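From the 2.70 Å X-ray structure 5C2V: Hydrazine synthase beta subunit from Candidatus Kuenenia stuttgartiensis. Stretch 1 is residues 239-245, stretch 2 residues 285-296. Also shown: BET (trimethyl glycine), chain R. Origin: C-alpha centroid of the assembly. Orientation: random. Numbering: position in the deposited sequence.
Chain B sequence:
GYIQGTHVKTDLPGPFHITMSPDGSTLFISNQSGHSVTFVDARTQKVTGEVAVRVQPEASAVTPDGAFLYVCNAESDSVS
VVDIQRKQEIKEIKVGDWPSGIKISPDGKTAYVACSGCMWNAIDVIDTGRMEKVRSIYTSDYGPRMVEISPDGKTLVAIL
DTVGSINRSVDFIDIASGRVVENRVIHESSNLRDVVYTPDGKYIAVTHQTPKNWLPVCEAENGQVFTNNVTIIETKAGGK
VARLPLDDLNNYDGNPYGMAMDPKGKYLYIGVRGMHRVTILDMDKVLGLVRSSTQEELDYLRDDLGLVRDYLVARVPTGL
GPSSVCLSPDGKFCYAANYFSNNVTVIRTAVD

Stretch 1 239-245: GKVARLP
Stretch 2 285-296: KVLGLVRSSTQE

Strand 241-245, extended with phi/psi near -110/110 at Val-241 and Ala-242, runs at 127° to helix 285-291, their axes approaching to 10.1 Å. The register pairs Leu-244 with Val-286 (CA to CA 8.9 Å), Ala-242 with Val-290 (6.9 Å) and Lys-240 with Gln-295 (6.6 Å), so the backbones converge as stretch 2 advances.

At the wide end a large side chain fills the gap: Leu-244, rotamer mt and pointing toward the helix, places CD1 3.9 Å from Val-286 CG1 (Val-286 is t). One turn on, Leu-289, rotamer tp, sets CD2 4.4 Å from Leu-244 CD2. Where the spacing narrows, Ala-242 suffices, its CB 4.2 Å from CG2 of Val-290 (t).

Lys-240, rotamer mttt, comes next: its NZ reaches two backbone carbonyls, donating to Val-290 O at 3.0 Å and to Ser-293 O at a short 2.5 Å. Ser-293 OG, chi1 m, turns back to Leu-289 O at 2.8 Å. Thr-294, chi1 p, is the N-cap of the next helix.

Gln-295 (chi1 t, chi2 p, chi3 83°) then reads the strand backbone with both amide atoms: OE1 accepts from Val-241 N at 3.2 Å, while NE2 donates to Val-241 O at 2.8 Å.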

# COMPACT_ATOMS: atom_id res chain seq x y z
N GLY B 239 1.40 -42.03 -9.42
CA GLY B 239 0.52 -40.90 -9.64
C GLY B 239 0.18 -40.14 -8.37
O GLY B 239 0.32 -40.66 -7.26
N LYS B 240 -0.28 -38.90 -8.53
CA LYS B 240 -0.60 -38.05 -7.40
C LYS B 240 -1.87 -38.49 -6.69
O LYS B 240 -2.79 -39.02 -7.31
CB LYS B 240 -0.77 -36.59 -7.84
CG LYS B 240 0.42 -36.00 -8.59
CD LYS B 240 0.07 -34.63 -9.14
CE LYS B 240 1.19 -34.06 -9.99
NZ LYS B 240 0.82 -32.74 -10.57
N VAL B 241 -1.91 -38.27 -5.38
CA VAL B 241 -3.14 -38.41 -4.61
C VAL B 241 -3.56 -37.03 -4.13
O VAL B 241 -2.91 -36.45 -3.26
CB VAL B 241 -2.97 -39.36 -3.42
CG1 VAL B 241 -4.27 -39.47 -2.63
CG2 VAL B 241 -2.51 -40.74 -3.89
N ALA B 242 -4.64 -36.51 -4.69
CA ALA B 242 -5.03 -35.13 -4.42
C ALA B 242 -6.29 -35.06 -3.57
O ALA B 242 -7.39 -35.36 -4.05
CB ALA B 242 -5.22 -34.37 -5.72
N ARG B 243 -6.14 -34.64 -2.33
CA ARG B 243 -7.27 -34.46 -1.43
C ARG B 243 -7.80 -33.03 -1.56
O ARG B 243 -7.08 -32.07 -1.28
CB ARG B 243 -6.87 -34.76 0.01
CG ARG B 243 -6.34 -36.17 0.22
CD ARG B 243 -5.60 -36.31 1.54
NE ARG B 243 -4.28 -35.69 1.49
CZ ARG B 243 -3.50 -35.51 2.55
NH1 ARG B 243 -3.90 -35.89 3.76
NH2 ARG B 243 -2.31 -34.94 2.41
N LEU B 244 -9.04 -32.90 -2.01
CA LEU B 244 -9.60 -31.58 -2.29
C LEU B 244 -10.85 -31.32 -1.45
O LEU B 244 -11.64 -32.23 -1.19
CB LEU B 244 -9.92 -31.45 -3.78
CG LEU B 244 -8.72 -31.53 -4.72
CD1 LEU B 244 -9.16 -31.38 -6.17
CD2 LEU B 244 -7.68 -30.48 -4.36
N PRO B 245 -11.05 -30.06 -1.03
CA PRO B 245 -12.17 -29.67 -0.18
C PRO B 245 -13.51 -29.67 -0.92
O PRO B 245 -13.53 -29.36 -2.10
CB PRO B 245 -11.80 -28.26 0.27
CG PRO B 245 -10.98 -27.73 -0.86
CD PRO B 245 -10.18 -28.91 -1.35
N LYS B 285 -11.62 -28.36 -14.59
CA LYS B 285 -11.00 -27.41 -13.67
C LYS B 285 -10.34 -28.16 -12.52
O LYS B 285 -9.27 -27.76 -12.04
CB LYS B 285 -12.03 -26.41 -13.15
CG LYS B 285 -12.53 -25.41 -14.19
CD LYS B 285 -13.43 -24.35 -13.58
CE LYS B 285 -13.81 -23.29 -14.60
NZ LYS B 285 -14.67 -22.22 -14.02
N VAL B 286 -10.98 -29.23 -12.07
CA VAL B 286 -10.42 -30.08 -11.01
C VAL B 286 -9.15 -30.78 -11.48
O VAL B 286 -8.10 -30.65 -10.85
CB VAL B 286 -11.43 -31.14 -10.55
CG1 VAL B 286 -10.75 -32.17 -9.66
CG2 VAL B 286 -12.60 -30.49 -9.82
N LEU B 287 -9.25 -31.50 -12.59
CA LEU B 287 -8.12 -32.21 -13.16
C LEU B 287 -7.06 -31.23 -13.64
O LEU B 287 -5.87 -31.51 -13.58
CB LEU B 287 -8.56 -33.12 -14.31
CG LEU B 287 -9.42 -34.33 -13.93
CD1 LEU B 287 -9.81 -35.12 -15.17
CD2 LEU B 287 -8.70 -35.21 -12.92
N GLY B 288 -7.51 -30.07 -14.12
CA GLY B 288 -6.59 -29.00 -14.48
C GLY B 288 -5.79 -28.56 -13.27
O GLY B 288 -4.59 -28.30 -13.36
N LEU B 289 -6.46 -28.48 -12.12
CA LEU B 289 -5.80 -28.13 -10.87
C LEU B 289 -4.83 -29.21 -10.43
O LEU B 289 -3.76 -28.92 -9.91
CB LEU B 289 -6.84 -27.87 -9.77
CG LEU B 289 -6.28 -27.51 -8.39
CD1 LEU B 289 -5.40 -26.27 -8.48
CD2 LEU B 289 -7.40 -27.30 -7.39
N VAL B 290 -5.20 -30.47 -10.66
CA VAL B 290 -4.36 -31.60 -10.28
C VAL B 290 -3.08 -31.64 -11.11
O VAL B 290 -1.99 -31.83 -10.57
CB VAL B 290 -5.11 -32.94 -10.42
CG1 VAL B 290 -4.18 -34.10 -10.09
CG2 VAL B 290 -6.33 -32.96 -9.52
N ARG B 291 -3.21 -31.46 -12.42
CA ARG B 291 -2.07 -31.53 -13.33
C ARG B 291 -1.09 -30.38 -13.11
O ARG B 291 0.12 -30.55 -13.27
CB ARG B 291 -2.54 -31.52 -14.79
CG ARG B 291 -3.46 -32.68 -15.16
CD ARG B 291 -3.78 -32.64 -16.65
NE ARG B 291 -5.00 -33.37 -16.98
CZ ARG B 291 -6.17 -32.80 -17.21
NH1 ARG B 291 -6.29 -31.48 -17.14
NH2 ARG B 291 -7.23 -33.54 -17.50
N SER B 292 -1.61 -29.21 -12.76
CA SER B 292 -0.79 -28.00 -12.67
C SER B 292 -0.24 -27.75 -11.27
O SER B 292 0.44 -26.74 -11.04
CB SER B 292 -1.59 -26.79 -13.13
OG SER B 292 -2.73 -26.59 -12.32
N SER B 293 -0.52 -28.65 -10.33
CA SER B 293 -0.04 -28.49 -8.96
C SER B 293 0.83 -29.66 -8.52
O SER B 293 0.60 -30.80 -8.93
CB SER B 293 -1.22 -28.33 -8.00
OG SER B 293 -2.10 -27.30 -8.43
N THR B 294 1.82 -29.37 -7.69
CA THR B 294 2.65 -30.42 -7.11
C THR B 294 1.88 -31.10 -5.97
O THR B 294 0.75 -30.70 -5.66
CB THR B 294 3.98 -29.87 -6.57
OG1 THR B 294 3.73 -28.91 -5.54
CG2 THR B 294 4.78 -29.22 -7.69
N GLN B 295 2.48 -32.10 -5.35
CA GLN B 295 1.83 -32.80 -4.25
C GLN B 295 1.76 -31.91 -3.01
O GLN B 295 0.76 -31.91 -2.29
CB GLN B 295 2.56 -34.11 -3.93
CG GLN B 295 1.82 -35.00 -2.95
CD GLN B 295 0.50 -35.52 -3.50
OE1 GLN B 295 0.47 -36.51 -4.23
NE2 GLN B 295 -0.59 -34.85 -3.16
N GLU B 296 2.83 -31.16 -2.78
CA GLU B 296 2.90 -30.23 -1.66
C GLU B 296 1.81 -29.17 -1.75
O GLU B 296 1.08 -28.93 -0.79
CB GLU B 296 4.27 -29.56 -1.61
CG GLU B 296 4.97 -29.66 -0.26
CD GLU B 296 6.24 -28.82 -0.21
OE1 GLU B 296 6.50 -28.07 -1.17
OE2 GLU B 296 6.97 -28.92 0.80
N BET R . 0.96 -36.33 7.02
CA BET R . -0.55 -36.54 7.02
C BET R . -1.22 -35.71 5.80
O BET R . -1.93 -34.74 6.18
OXT BET R . -0.95 -36.13 4.65
C1 BET R . 1.51 -36.54 8.41
C2 BET R . 1.32 -34.91 6.58
C3 BET R . 1.64 -37.36 6.13